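Local coordinates for type III secretion system effector protein ExoU (Pseudomonas fluorescens, PDB 4QMK) that probably acts as a patatin-like phospholipase toxin that is delivered by type III secretion and located at the plasma membrane through phosphatidylinositol 4,5-bisphosphate binding, at residues A[320-325]-A[520-525]; A[526-531]-A[558-563]; A[441-446]-A[516-521]. All coordinates share one frame; numbering follows the deposited sequence.

Interaction 1: A[320-325]-A[520-525]; sequences RSFPES and IEWLGK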
ATOM      1  N   ARG A 320       5.868   2.816 -26.779  1.00 92.01           N
ATOM      2  CA  ARG A 320       6.404   2.287 -28.037  1.00 97.61           C
ATOM      3  C   ARG A 320       6.308   3.279 -29.194  1.00 94.58           C
ATOM      4  O   ARG A 320       7.323   3.548 -29.868  1.00 84.84           O
ATOM      5  CB  ARG A 320       5.702   0.958 -28.402  1.00101.40           C
ATOM      6  CG  ARG A 320       4.183   1.005 -28.554  1.00103.01           C
ATOM      7  CD  ARG A 320       3.657  -0.413 -28.774  1.00106.46           C
ATOM      8  NE  ARG A 320       2.205  -0.498 -28.942  1.00104.15           N
ATOM      9  CZ  ARG A 320       1.532  -1.632 -29.166  1.00 97.43           C
ATOM     10  NH1 ARG A 320       2.157  -2.799 -29.257  1.00 94.79           N
ATOM     11  NH2 ARG A 320       0.217  -1.604 -29.302  1.00100.03           N
ATOM     12  N   SER A 321       5.092   3.829 -29.361  1.00 93.23           N
ATOM     13  CA  SER A 321       4.703   4.762 -30.427  1.00 94.31           C
ATOM     14  C   SER A 321       4.531   6.244 -29.962  1.00 94.81           C
ATOM     15  O   SER A 321       4.651   6.556 -28.780  1.00 94.02           O
ATOM     16  CB  SER A 321       3.423   4.239 -31.083  1.00 93.28           C
ATOM     17  OG  SER A 321       2.940   5.150 -32.053  1.00104.21           O
ATOM     18  N   PHE A 322       4.226   7.134 -30.916  1.00 64.46           N
ATOM     19  CA  PHE A 322       4.234   8.608 -30.734  1.00 53.42           C
ATOM     20  C   PHE A 322       2.819   9.245 -30.532  1.00 47.97           C
ATOM     21  O   PHE A 322       2.035   9.341 -31.484  1.00 46.88           O
ATOM     22  CB  PHE A 322       4.897   9.205 -32.000  1.00 53.31           C
ATOM     23  CG  PHE A 322       6.412   9.027 -32.083  1.00 47.93           C
ATOM     24  CD1 PHE A 322       7.115   8.143 -31.236  1.00 52.15           C
ATOM     25  CD2 PHE A 322       7.127   9.705 -33.058  1.00 44.16           C
ATOM     26  CE1 PHE A 322       8.491   8.012 -31.329  1.00 49.17           C
ATOM     27  CE2 PHE A 322       8.507   9.574 -33.162  1.00 46.72           C
ATOM     28  CZ  PHE A 322       9.191   8.728 -32.299  1.00 48.64           C
ATOM     29  N   PRO A 323       2.506   9.693 -29.300  1.00 45.81           N
ATOM     30  CA  PRO A 323       1.164  10.269 -29.000  1.00 53.57           C
ATOM     31  C   PRO A 323       0.771  11.474 -29.873  1.00 54.02           C
ATOM     32  O   PRO A 323      -0.408  11.659 -30.195  1.00 51.81           O
ATOM     33  CB  PRO A 323       1.268  10.715 -27.518  1.00 52.59           C
ATOM     34  CG  PRO A 323       2.624  10.302 -27.029  1.00 47.92           C
ATOM     35  CD  PRO A 323       3.476   9.915 -28.205  1.00 46.27           C
ATOM     36  N   GLU A 324       1.782  12.260 -30.232  1.00 62.76           N
ATOM     37  CA  GLU A 324       1.662  13.468 -31.057  1.00 64.96           C
ATOM     38  C   GLU A 324       1.388  13.146 -32.532  1.00 63.46           C
ATOM     39  O   GLU A 324       0.849  13.978 -33.279  1.00 67.07           O
ATOM     40  CB  GLU A 324       2.944  14.371 -30.904  1.00 66.07           C
ATOM     41  CG  GLU A 324       4.227  13.728 -30.309  1.00 66.18           C
ATOM     42  CD  GLU A 324       5.240  13.170 -31.309  1.00 71.37           C
ATOM     43  OE1 GLU A 324       5.772  13.875 -32.211  1.00 60.00           O
ATOM     44  OE2 GLU A 324       5.588  12.005 -31.120  1.00 89.90           O
ATOM     45  N   SER A 325       1.729  11.935 -32.947  1.00 48.92           N
ATOM     46  CA  SER A 325       1.620  11.594 -34.344  1.00 42.31           C
ATOM     47  C   SER A 325       0.293  10.991 -34.760  1.00 40.78           C
ATOM     48  O   SER A 325      -0.253  10.155 -34.063  1.00 42.66           O
ATOM     49  CB  SER A 325       2.686  10.590 -34.721  1.00 35.78           C
ATOM     50  OG  SER A 325       2.472  10.196 -36.060  1.00 31.04           O
ATOM     51  N   ILE A 520      13.479  20.626 -31.705  1.00 29.15           N
ATOM     52  CA  ILE A 520      13.632  20.817 -30.272  1.00 29.75           C
ATOM     53  C   ILE A 520      12.361  20.221 -29.590  1.00 32.64           C
ATOM     54  O   ILE A 520      12.468  19.356 -28.704  1.00 31.86           O
ATOM     55  CB  ILE A 520      13.741  22.315 -29.914  1.00 32.40           C
ATOM     56  CG1 ILE A 520      14.933  23.007 -30.578  1.00 32.01           C
ATOM     57  CG2 ILE A 520      13.820  22.513 -28.397  1.00 34.31           C
ATOM     58  CD1 ILE A 520      16.286  22.601 -30.007  1.00 32.79           C
ATOM     59  N   GLU A 521      11.174  20.636 -30.046  1.00 33.94           N
ATOM     60  CA  GLU A 521       9.922  20.129 -29.470  1.00 39.63           C
ATOM     61  C   GLU A 521       9.878  18.620 -29.574  1.00 33.11           C
ATOM     62  O   GLU A 521       9.387  17.927 -28.679  1.00 34.27           O
ATOM     63  CB  GLU A 521       8.662  20.592 -30.225  1.00 45.74           C
ATOM     64  CG  GLU A 521       8.469  22.041 -30.575  1.00 55.47           C
ATOM     65  CD  GLU A 521       7.144  22.214 -31.374  1.00 73.78           C
ATOM     66  OE1 GLU A 521       7.198  22.465 -32.623  1.00 73.59           O
ATOM     67  OE2 GLU A 521       6.045  22.024 -30.767  1.00 67.66           O
ATOM     68  N   TRP A 522      10.296  18.117 -30.719  1.00 28.98           N
ATOM     69  CA  TRP A 522      10.238  16.684 -30.967  1.00 27.40           C
ATOM     70  C   TRP A 522      11.104  15.882 -29.984  1.00 27.10           C
ATOM     71  O   TRP A 522      10.624  14.930 -29.338  1.00 33.86           O
ATOM     72  CB  TRP A 522      10.610  16.422 -32.382  1.00 26.00           C
ATOM     73  CG  TRP A 522      10.444  15.022 -32.817  1.00 26.95           C
ATOM     74  CD1 TRP A 522       9.390  14.503 -33.480  1.00 25.99           C
ATOM     75  CD2 TRP A 522      11.433  13.984 -32.760  1.00 26.06           C
ATOM     76  NE1 TRP A 522       9.624  13.181 -33.805  1.00 25.14           N
ATOM     77  CE2 TRP A 522      10.878  12.850 -33.359  1.00 25.14           C
ATOM     78  CE3 TRP A 522      12.758  13.925 -32.298  1.00 27.44           C
ATOM     79  CZ2 TRP A 522      11.574  11.692 -33.488  1.00 25.02           C
ATOM     80  CZ3 TRP A 522      13.451  12.706 -32.394  1.00 24.82           C
ATOM     81  CH2 TRP A 522      12.864  11.640 -32.972  1.00 24.50           C
ATOM     82  N   LEU A 523      12.340  16.304 -29.805  1.00 25.51           N
ATOM     83  CA  LEU A 523      13.245  15.628 -28.899  1.00 25.77           C
ATOM     84  C   LEU A 523      12.700  15.718 -27.516  1.00 25.86           C
ATOM     85  O   LEU A 523      12.878  14.796 -26.715  1.00 25.36           O
ATOM     86  CB  LEU A 523      14.627  16.282 -28.931  1.00 26.93           C
ATOM     87  CG  LEU A 523      15.324  16.097 -30.275  1.00 27.32           C
ATOM     88  CD1 LEU A 523      16.314  17.189 -30.454  1.00 26.85           C
ATOM     89  CD2 LEU A 523      15.964  14.710 -30.350  1.00 26.46           C
ATOM     90  N   GLY A 524      12.089  16.858 -27.204  1.00 25.42           N
ATOM     91  CA  GLY A 524      11.490  17.034 -25.890  1.00 25.93           C
ATOM     92  C   GLY A 524      10.370  16.018 -25.611  1.00 25.57           C
ATOM     93  O   GLY A 524      10.211  15.545 -24.486  1.00 23.05           O
ATOM     94  N   LYS A 525       9.606  15.675 -26.646  1.00 27.61           N
ATOM     95  CA  LYS A 525       8.598  14.627 -26.519  1.00 29.51           C
ATOM     96  C   LYS A 525       9.279  13.329 -26.250  1.00 27.46           C
ATOM     97  O   LYS A 525       8.781  12.533 -25.483  1.00 29.78           O
ATOM     98  CB  LYS A 525       7.774  14.390 -27.790  1.00 30.81           C
ATOM     99  CG  LYS A 525       7.110  15.559 -28.491  1.00 33.51           C
ATOM    100  CD  LYS A 525       6.053  16.180 -27.688  1.00 38.37           C
ATOM    101  CE  LYS A 525       5.500  17.400 -28.408  1.00 42.45           C
ATOM    102  NZ  LYS A 525       4.754  16.997 -29.610  1.00 42.00           N
TER

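Interaction 2: A[526-531]-A[558-563]; sequences RLNAPG and TSAVAE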
ATOM      1  N   ARG A 526      10.388  13.053 -26.935  1.00 29.95           N
ATOM      2  CA  ARG A 526      11.063  11.703 -26.769  1.00 28.71           C
ATOM      3  C   ARG A 526      11.566  11.522 -25.382  1.00 26.05           C
ATOM      4  O   ARG A 526      11.547  10.416 -24.848  1.00 25.97           O
ATOM      5  CB  ARG A 526      12.192  11.494 -27.744  1.00 28.87           C
ATOM      6  CG  ARG A 526      11.796  11.524 -29.222  1.00 30.99           C
ATOM      7  CD  ARG A 526      10.719  10.546 -29.670  1.00 32.44           C
ATOM      8  NE  ARG A 526       9.344  10.645 -29.108  1.00 36.73           N
ATOM      9  CZ  ARG A 526       8.361  11.446 -29.527  1.00 38.87           C
ATOM     10  NH1 ARG A 526       7.149  11.335 -28.967  1.00 40.97           N
ATOM     11  NH2 ARG A 526       8.563  12.364 -30.477  1.00 41.53           N
ATOM     12  N   LEU A 527      11.943  12.634 -24.763  1.00 24.00           N
ATOM     13  CA  LEU A 527      12.324  12.604 -23.362  1.00 24.01           C
ATOM     14  C   LEU A 527      11.161  12.252 -22.457  1.00 24.11           C
ATOM     15  O   LEU A 527      11.427  11.954 -21.280  1.00 23.50           O
ATOM     16  CB  LEU A 527      12.943  13.937 -22.907  1.00 25.47           C
ATOM     17  CG  LEU A 527      14.429  14.028 -23.081  1.00 28.02           C
ATOM     18  CD1 LEU A 527      14.803  13.840 -24.519  1.00 31.69           C
ATOM     19  CD2 LEU A 527      14.934  15.368 -22.642  1.00 29.90           C
ATOM     20  N   ASN A 528       9.905  12.370 -22.942  1.00 23.89           N
ATOM     21  CA  ASN A 528       8.713  12.008 -22.140  1.00 28.01           C
ATOM     22  C   ASN A 528       8.222  10.567 -22.431  1.00 28.80           C
ATOM     23  O   ASN A 528       7.115  10.205 -22.060  1.00 28.35           O
ATOM     24  CB  ASN A 528       7.531  12.976 -22.309  1.00 28.28           C
ATOM     25  CG  ASN A 528       7.726  14.306 -21.587  1.00 30.85           C
ATOM     26  OD1 ASN A 528       7.221  14.503 -20.484  1.00 36.45           O
ATOM     27  ND2 ASN A 528       8.397  15.238 -22.222  1.00 29.00           N
ATOM     28  N   ALA A 529       9.045   9.773 -23.106  1.00 30.00           N
ATOM     29  CA  ALA A 529       8.669   8.358 -23.451  1.00 30.88           C
ATOM     30  C   ALA A 529       8.124   7.727 -22.204  1.00 33.68           C
ATOM     31  O   ALA A 529       8.713   7.809 -21.159  1.00 35.56           O
ATOM     32  CB  ALA A 529       9.868   7.591 -23.957  1.00 29.32           C
ATOM     33  N   PRO A 530       6.962   7.121 -22.284  1.00 40.56           N
ATOM     34  CA  PRO A 530       6.316   6.625 -21.058  1.00 45.35           C
ATOM     35  C   PRO A 530       7.088   5.795 -20.020  1.00 49.39           C
ATOM     36  O   PRO A 530       7.120   6.175 -18.844  1.00 58.09           O
ATOM     37  CB  PRO A 530       5.127   5.861 -21.604  1.00 43.71           C
ATOM     38  CG  PRO A 530       4.723   6.681 -22.777  1.00 42.62           C
ATOM     39  CD  PRO A 530       5.988   7.242 -23.378  1.00 41.36           C
ATOM     40  N   GLY A 531       7.701   4.688 -20.389  1.00 49.91           N
ATOM     41  CA  GLY A 531       8.347   3.870 -19.335  1.00 54.20           C
ATOM     42  C   GLY A 531       9.823   4.143 -19.081  1.00 53.97           C
ATOM     43  O   GLY A 531      10.525   3.347 -18.468  1.00 54.49           O
ATOM     44  N   THR A 558      14.082  22.191 -21.181  1.00 34.55           N
ATOM     45  CA  THR A 558      13.025  23.138 -20.887  1.00 34.54           C
ATOM     46  C   THR A 558      11.755  22.722 -21.615  1.00 34.31           C
ATOM     47  O   THR A 558      10.650  22.841 -21.090  1.00 36.60           O
ATOM     48  CB  THR A 558      13.427  24.530 -21.409  1.00 36.16           C
ATOM     49  OG1 THR A 558      14.654  24.892 -20.791  1.00 42.49           O
ATOM     50  CG2 THR A 558      12.392  25.578 -21.125  1.00 36.46           C
ATOM     51  N   SER A 559      11.926  22.272 -22.857  1.00 33.70           N
ATOM     52  CA  SER A 559      10.815  21.912 -23.708  1.00 30.51           C
ATOM     53  C   SER A 559      10.135  20.666 -23.222  1.00 30.69           C
ATOM     54  O   SER A 559       8.892  20.603 -23.204  1.00 33.79           O
ATOM     55  CB  SER A 559      11.301  21.674 -25.095  1.00 28.75           C
ATOM     56  OG  SER A 559      10.245  21.589 -26.002  1.00 29.16           O
ATOM     57  N   ALA A 560      10.945  19.690 -22.833  1.00 27.82           N
ATOM     58  CA  ALA A 560      10.458  18.415 -22.385  1.00 27.17           C
ATOM     59  C   ALA A 560       9.724  18.602 -21.069  1.00 30.34           C
ATOM     60  O   ALA A 560       8.720  17.949 -20.833  1.00 30.53           O
ATOM     61  CB  ALA A 560      11.609  17.474 -22.193  1.00 26.53           C
ATOM     62  N   VAL A 561      10.197  19.554 -20.253  1.00 32.06           N
ATOM     63  CA  VAL A 561       9.587  19.864 -18.959  1.00 32.37           C
ATOM     64  C   VAL A 561       8.214  20.481 -19.156  1.00 34.57           C
ATOM     65  O   VAL A 561       7.285  20.147 -18.429  1.00 34.82           O
ATOM     66  CB  VAL A 561      10.477  20.817 -18.137  1.00 33.50           C
ATOM     67  CG1 VAL A 561       9.743  21.487 -16.981  1.00 34.99           C
ATOM     68  CG2 VAL A 561      11.673  20.050 -17.615  1.00 34.57           C
ATOM     69  N   ALA A 562       8.105  21.419 -20.102  1.00 34.88           N
ATOM     70  CA  ALA A 562       6.823  22.013 -20.460  1.00 34.80           C
ATOM     71  C   ALA A 562       5.868  20.918 -21.042  1.00 33.14           C
ATOM     72  O   ALA A 562       4.681  20.910 -20.772  1.00 33.13           O
ATOM     73  CB  ALA A 562       7.022  23.138 -21.457  1.00 34.51           C
ATOM     74  N   GLU A 563       6.412  19.995 -21.815  1.00 31.77           N
ATOM     75  CA  GLU A 563       5.614  18.884 -22.341  1.00 33.00           C
ATOM     76  C   GLU A 563       5.131  17.954 -21.203  1.00 32.47           C
ATOM     77  O   GLU A 563       4.012  17.465 -21.233  1.00 31.36           O
ATOM     78  CB  GLU A 563       6.419  18.105 -23.333  1.00 31.49           C
ATOM     79  CG  GLU A 563       5.727  16.912 -23.946  1.00 35.42           C
ATOM     80  CD  GLU A 563       4.463  17.202 -24.710  1.00 37.26           C
ATOM     81  OE1 GLU A 563       3.642  16.257 -24.794  1.00 43.72           O
ATOM     82  OE2 GLU A 563       4.285  18.321 -25.213  1.00 38.94           O
TER

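Interaction 3: A[441-446]-A[516-521]; sequences LNDAVM and RPEDIE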
ATOM      1  N   LEU A 441       8.770  15.125 -46.893  1.00 38.86           N
ATOM      2  CA  LEU A 441       9.135  13.775 -46.525  1.00 36.13           C
ATOM      3  C   LEU A 441       9.712  13.756 -45.135  1.00 35.78           C
ATOM      4  O   LEU A 441       9.507  12.809 -44.390  1.00 39.93           O
ATOM      5  CB  LEU A 441      10.121  13.202 -47.503  1.00 36.05           C
ATOM      6  CG  LEU A 441      10.669  11.826 -47.140  1.00 35.04           C
ATOM      7  CD1 LEU A 441       9.551  10.817 -47.006  1.00 35.18           C
ATOM      8  CD2 LEU A 441      11.614  11.407 -48.243  1.00 35.64           C
ATOM      9  N   ASN A 442      10.427  14.797 -44.755  1.00 35.54           N
ATOM     10  CA  ASN A 442      10.999  14.805 -43.414  1.00 34.06           C
ATOM     11  C   ASN A 442       9.919  14.822 -42.321  1.00 34.27           C
ATOM     12  O   ASN A 442      10.043  14.125 -41.333  1.00 35.16           O
ATOM     13  CB  ASN A 442      11.940  15.971 -43.246  1.00 33.26           C
ATOM     14  CG  ASN A 442      12.550  16.022 -41.883  1.00 33.47           C
ATOM     15  OD1 ASN A 442      13.292  15.141 -41.505  1.00 38.97           O
ATOM     16  ND2 ASN A 442      12.218  17.030 -41.128  1.00 33.22           N
ATOM     17  N   ASP A 443       8.873  15.626 -42.498  1.00 34.75           N
ATOM     18  CA  ASP A 443       7.784  15.713 -41.524  1.00 33.77           C
ATOM     19  C   ASP A 443       7.017  14.396 -41.382  1.00 29.82           C
ATOM     20  O   ASP A 443       6.584  14.037 -40.295  1.00 28.82           O
ATOM     21  CB  ASP A 443       6.813  16.829 -41.909  1.00 39.01           C
ATOM     22  CG  ASP A 443       7.394  18.195 -41.703  1.00 44.93           C
ATOM     23  OD1 ASP A 443       8.018  18.428 -40.652  1.00 51.26           O
ATOM     24  OD2 ASP A 443       7.232  19.042 -42.592  1.00 57.53           O
ATOM     25  N   ALA A 444       6.874  13.673 -42.478  1.00 28.69           N
ATOM     26  CA  ALA A 444       6.276  12.350 -42.437  1.00 27.98           C
ATOM     27  C   ALA A 444       7.183  11.406 -41.631  1.00 27.41           C
ATOM     28  O   ALA A 444       6.701  10.682 -40.762  1.00 27.86           O
ATOM     29  CB  ALA A 444       6.060  11.832 -43.851  1.00 28.25           C
ATOM     30  N   VAL A 445       8.496  11.466 -41.864  1.00 26.86           N
ATOM     31  CA  VAL A 445       9.431  10.632 -41.110  1.00 27.49           C
ATOM     32  C   VAL A 445       9.389  10.974 -39.640  1.00 29.37           C
ATOM     33  O   VAL A 445       9.402  10.080 -38.792  1.00 30.42           O
ATOM     34  CB  VAL A 445      10.859  10.768 -41.613  1.00 28.02           C
ATOM     35  CG1 VAL A 445      11.840  10.193 -40.625  1.00 27.86           C
ATOM     36  CG2 VAL A 445      11.008  10.107 -42.958  1.00 28.35           C
ATOM     37  N   MET A 446       9.225  12.253 -39.316  1.00 31.34           N
ATOM     38  CA  MET A 446       9.133  12.663 -37.896  1.00 31.25           C
ATOM     39  C   MET A 446       7.879  12.098 -37.224  1.00 30.66           C
ATOM     40  O   MET A 446       7.832  11.982 -35.978  1.00 30.07           O
ATOM     41  CB  MET A 446       9.133  14.197 -37.737  1.00 33.82           C
ATOM     42  CG  MET A 446      10.359  14.932 -38.240  1.00 35.74           C
ATOM     43  SD  MET A 446      11.788  14.941 -37.120  1.00 41.41           S
ATOM     44  CE  MET A 446      12.366  13.255 -37.386  1.00 41.65           C
ATOM     45  N   ARG A 516      15.960  22.947 -36.686  1.00 35.65           N
ATOM     46  CA  ARG A 516      14.904  23.923 -36.692  1.00 38.26           C
ATOM     47  C   ARG A 516      14.159  23.767 -35.381  1.00 37.79           C
ATOM     48  O   ARG A 516      14.415  22.818 -34.654  1.00 40.26           O
ATOM     49  CB  ARG A 516      13.975  23.705 -37.900  1.00 40.07           C
ATOM     50  CG  ARG A 516      13.550  22.248 -38.117  1.00 40.26           C
ATOM     51  CD  ARG A 516      12.675  22.013 -39.355  1.00 39.93           C
ATOM     52  NE  ARG A 516      13.395  22.073 -40.620  1.00 42.03           N
ATOM     53  CZ  ARG A 516      14.023  21.038 -41.235  1.00 44.16           C
ATOM     54  NH1 ARG A 516      14.070  19.805 -40.718  1.00 40.52           N
ATOM     55  NH2 ARG A 516      14.638  21.239 -42.399  1.00 46.35           N
ATOM     56  N   PRO A 517      13.245  24.700 -35.054  1.00 39.60           N
ATOM     57  CA  PRO A 517      12.542  24.667 -33.764  1.00 37.67           C
ATOM     58  C   PRO A 517      11.674  23.440 -33.548  1.00 35.25           C
ATOM     59  O   PRO A 517      11.538  22.996 -32.419  1.00 35.77           O
ATOM     60  CB  PRO A 517      11.681  25.939 -33.807  1.00 42.07           C
ATOM     61  CG  PRO A 517      12.407  26.859 -34.746  1.00 45.01           C
ATOM     62  CD  PRO A 517      12.935  25.935 -35.807  1.00 43.65           C
ATOM     63  N   GLU A 518      11.075  22.903 -34.597  1.00 36.29           N
ATOM     64  CA  GLU A 518      10.281  21.662 -34.476  1.00 39.90           C
ATOM     65  C   GLU A 518      11.109  20.517 -33.860  1.00 36.47           C
ATOM     66  O   GLU A 518      10.569  19.695 -33.128  1.00 41.72           O
ATOM     67  CB  GLU A 518       9.814  21.127 -35.852  1.00 45.28           C
ATOM     68  CG  GLU A 518       8.771  21.891 -36.668  1.00 57.75           C
ATOM     69  CD  GLU A 518       8.890  21.589 -38.190  1.00 68.58           C
ATOM     70  OE1 GLU A 518       9.428  20.499 -38.540  1.00 74.61           O
ATOM     71  OE2 GLU A 518       8.453  22.419 -39.049  1.00 70.61           O
ATOM     72  N   ASP A 519      12.396  20.432 -34.199  1.00 35.48           N
ATOM     73  CA  ASP A 519      13.252  19.329 -33.724  1.00 31.67           C
ATOM     74  C   ASP A 519      13.430  19.396 -32.237  1.00 29.95           C
ATOM     75  O   ASP A 519      13.566  18.344 -31.581  1.00 26.18           O
ATOM     76  CB  ASP A 519      14.637  19.390 -34.369  1.00 32.38           C
ATOM     77  CG  ASP A 519      14.625  18.984 -35.781  1.00 33.82           C
ATOM     78  OD1 ASP A 519      13.580  18.502 -36.201  1.00 31.50           O
ATOM     79  OD2 ASP A 519      15.660  19.151 -36.499  1.00 38.35           O
ATOM     80  N   ILE A 520      13.479  20.626 -31.705  1.00 29.15           N
ATOM     81  CA  ILE A 520      13.632  20.817 -30.272  1.00 29.75           C
ATOM     82  C   ILE A 520      12.361  20.221 -29.590  1.00 32.64           C
ATOM     83  O   ILE A 520      12.468  19.356 -28.704  1.00 31.86           O
ATOM     84  CB  ILE A 520      13.741  22.315 -29.914  1.00 32.40           C
ATOM     85  CG1 ILE A 520      14.933  23.007 -30.578  1.00 32.01           C
ATOM     86  CG2 ILE A 520      13.820  22.513 -28.397  1.00 34.31           C
ATOM     87  CD1 ILE A 520      16.286  22.601 -30.007  1.00 32.79           C
ATOM     88  N   GLU A 521      11.174  20.636 -30.046  1.00 33.94           N
ATOM     89  CA  GLU A 521       9.922  20.129 -29.470  1.00 39.63           C
ATOM     90  C   GLU A 521       9.878  18.620 -29.574  1.00 33.11           C
ATOM     91  O   GLU A 521       9.387  17.927 -28.679  1.00 34.27           O
ATOM     92  CB  GLU A 521       8.662  20.592 -30.225  1.00 45.74           C
ATOM     93  CG  GLU A 521       8.469  22.041 -30.575  1.00 55.47           C
ATOM     94  CD  GLU A 521       7.144  22.214 -31.374  1.00 73.78           C
ATOM     95  OE1 GLU A 521       7.198  22.465 -32.623  1.00 73.59           O
ATOM     96  OE2 GLU A 521       6.045  22.024 -30.767  1.00 67.66           O
TER

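Interaction 1: A[320-325]-A[520-525]
Glu324 reaches from a loop onto helix 517-526 and lies against Lys525 and Trp522. It has the most surface buried by this contact. The touch with Lys525 is not a salt bridge. The lysine chain bends about CB-CG (chi2 -66°) and again about CD-CE, which folds the ammonium group back against the aliphatic part of the glutamate. Lys525 NZ lies 3.4 Å from Glu324 CG, whereas Lys525 NZ and Glu324 OE1 are 4.2 Å apart. The opposite charges probably still attract, but the pair is too far apart for a salt bridge. The carboxylate finds its firm partner at the residue after Lys525: Glu324 OE2 forms a salt bridge with Arg526 NH1. The other oxygen, Glu324 OE1, approaches Trp522 CD1 at 3.9 Å, with the carboxylate steeply turned to the indole plane.

Trp522 CG is anti to the backbone N (chi1 -173°), and this swings the indole out toward the loop. There it meets Phe322, whose CE2 packs on Trp522 CZ2 at 3.7 Å. The two rings are inclined at 73° and make an oblique apolar contact. Arg526 has cation-pi contacts with both rings, so one guanidinium serves the aromatic pair as well as Glu324. The indole N-H is also used, since Trp522 NE1 bonds to the backbone O of Met446.

A type I turn from Phe322 to Ser325 carries the loop side chains. It is closed by Ser325 N to Phe322 O at 3.0 Å. The loop precedes strand 332-337 of the mixed sheet in the patatin-like phospholipase fold. The contact thus joins that fold to a helical layer, where Arg473 of helix 464-491 touches both aromatic side chains and helix 555-585 meets Lys525 through Glu563 and Arg567.

Interaction 2: A[526-531]-A[558-563]
Asn528 makes the polar link of this contact by donating from ND2 to the backbone O of Ala560 at 3.1 Å. The bond is almost straight, with an N-H...O angle of 176°. The acceptor lies in the plane of the asparagine amide, while the donor is tilted 23° out of the carbonyl plane. Asn528 CG stands beside its own backbone N (chi1 -75°), which directs the amide at the helix.

The same amide packs over the aliphatic part of Glu563, with Asn528 ND2 3.6 Å from Glu563 CG. Amide and carboxylate planes are steeply inclined, and the carboxylate itself turns to Arg567 in a salt bridge through OE1. The apolar half of the contact is small and buried. Leu527 CB meets Ala560 CB at 3.8 Å, and the short alanine side chain lets the loop backbone come near the helix.

Further out, ND2 of Asn528 also bonds to the backbone O of Gly524, so one amide nitrogen ties two helices together. A type I turn from Arg526 to Ala529, closed by Ala529 N to Arg526 O, places Asn528 at the end of the helix. Leu480 and Leu539 pack around the site.

Helix 517-526 thus ends in a tight turn whose asparagine links it to helix 555-585, a side-chain-to-backbone tie where helices 464-491, 533-544 and 555-585 pack together.

Interaction 3: A[441-446]-A[516-521]
Met446 and Asp519 meet in the buried part of this helix-helix contact, where helix 441-446 faces the first turn of helix 517-526 within the largely helical part of the protein. The two side chains cross at about a right angle, and Met446 SD lies 4.1 Å from Asp519 OD1. A bend at chi2 (-81°) brings the methionine sulfur toward the aspartate. Phe472 of helix 464-491 touches both residues, so a third helix packs against this side.

Arg515, just before the second segment, binds two of the buried polar groups. Its NE forms a salt bridge with Asp519 OD2, within the same stretch of chain, and its NH1 bonds to Asn442 OD1. No hydrogen bond crosses between the two segments, so Arg515 supplies a polar bridge, as does Trp522 NE1 to Met446 O just beyond.

The outer side is looser. Arg516 and Glu518 are exposed, and Arg516 also touches a crystal neighbour, which may influence its pose. The guanidinium and the amide of Asn442 run past each other in opposite senses, the planes 53° apart. Asn442 ND2 and Arg516 NH1 are both donors, so their 3.4 Å approach is no bond. Asp443 and Glu518 cross at about a right angle and bring like charges together. This is probably unfavourable, though solvent may screen it: Asp443 OD1 lies 3.3 Å from Glu518 OE1.

Helix 517-526 unites the three contacts. Interactions 1 and 3 each place one segment on that helix, and interaction 2 uses the turn at its end. Interaction 2 is the buried one, with a straight hydrogen bond and a leucine-alanine apolar contact. Interaction 1 is partly buried and mixes aromatic packing with charge. Interaction 3 is farthest from the chain centre and has like charges on its outer side. Interactions 1 and 2, with centres about 8 Å apart, are joined by the salt bridge of Glu324 with Arg526. A probable hydrogen bond from Trp522 NE1 to Met446 O joins interactions 1 and 3. Interactions 2 and 3 touch lightly through Ser559 and Glu521.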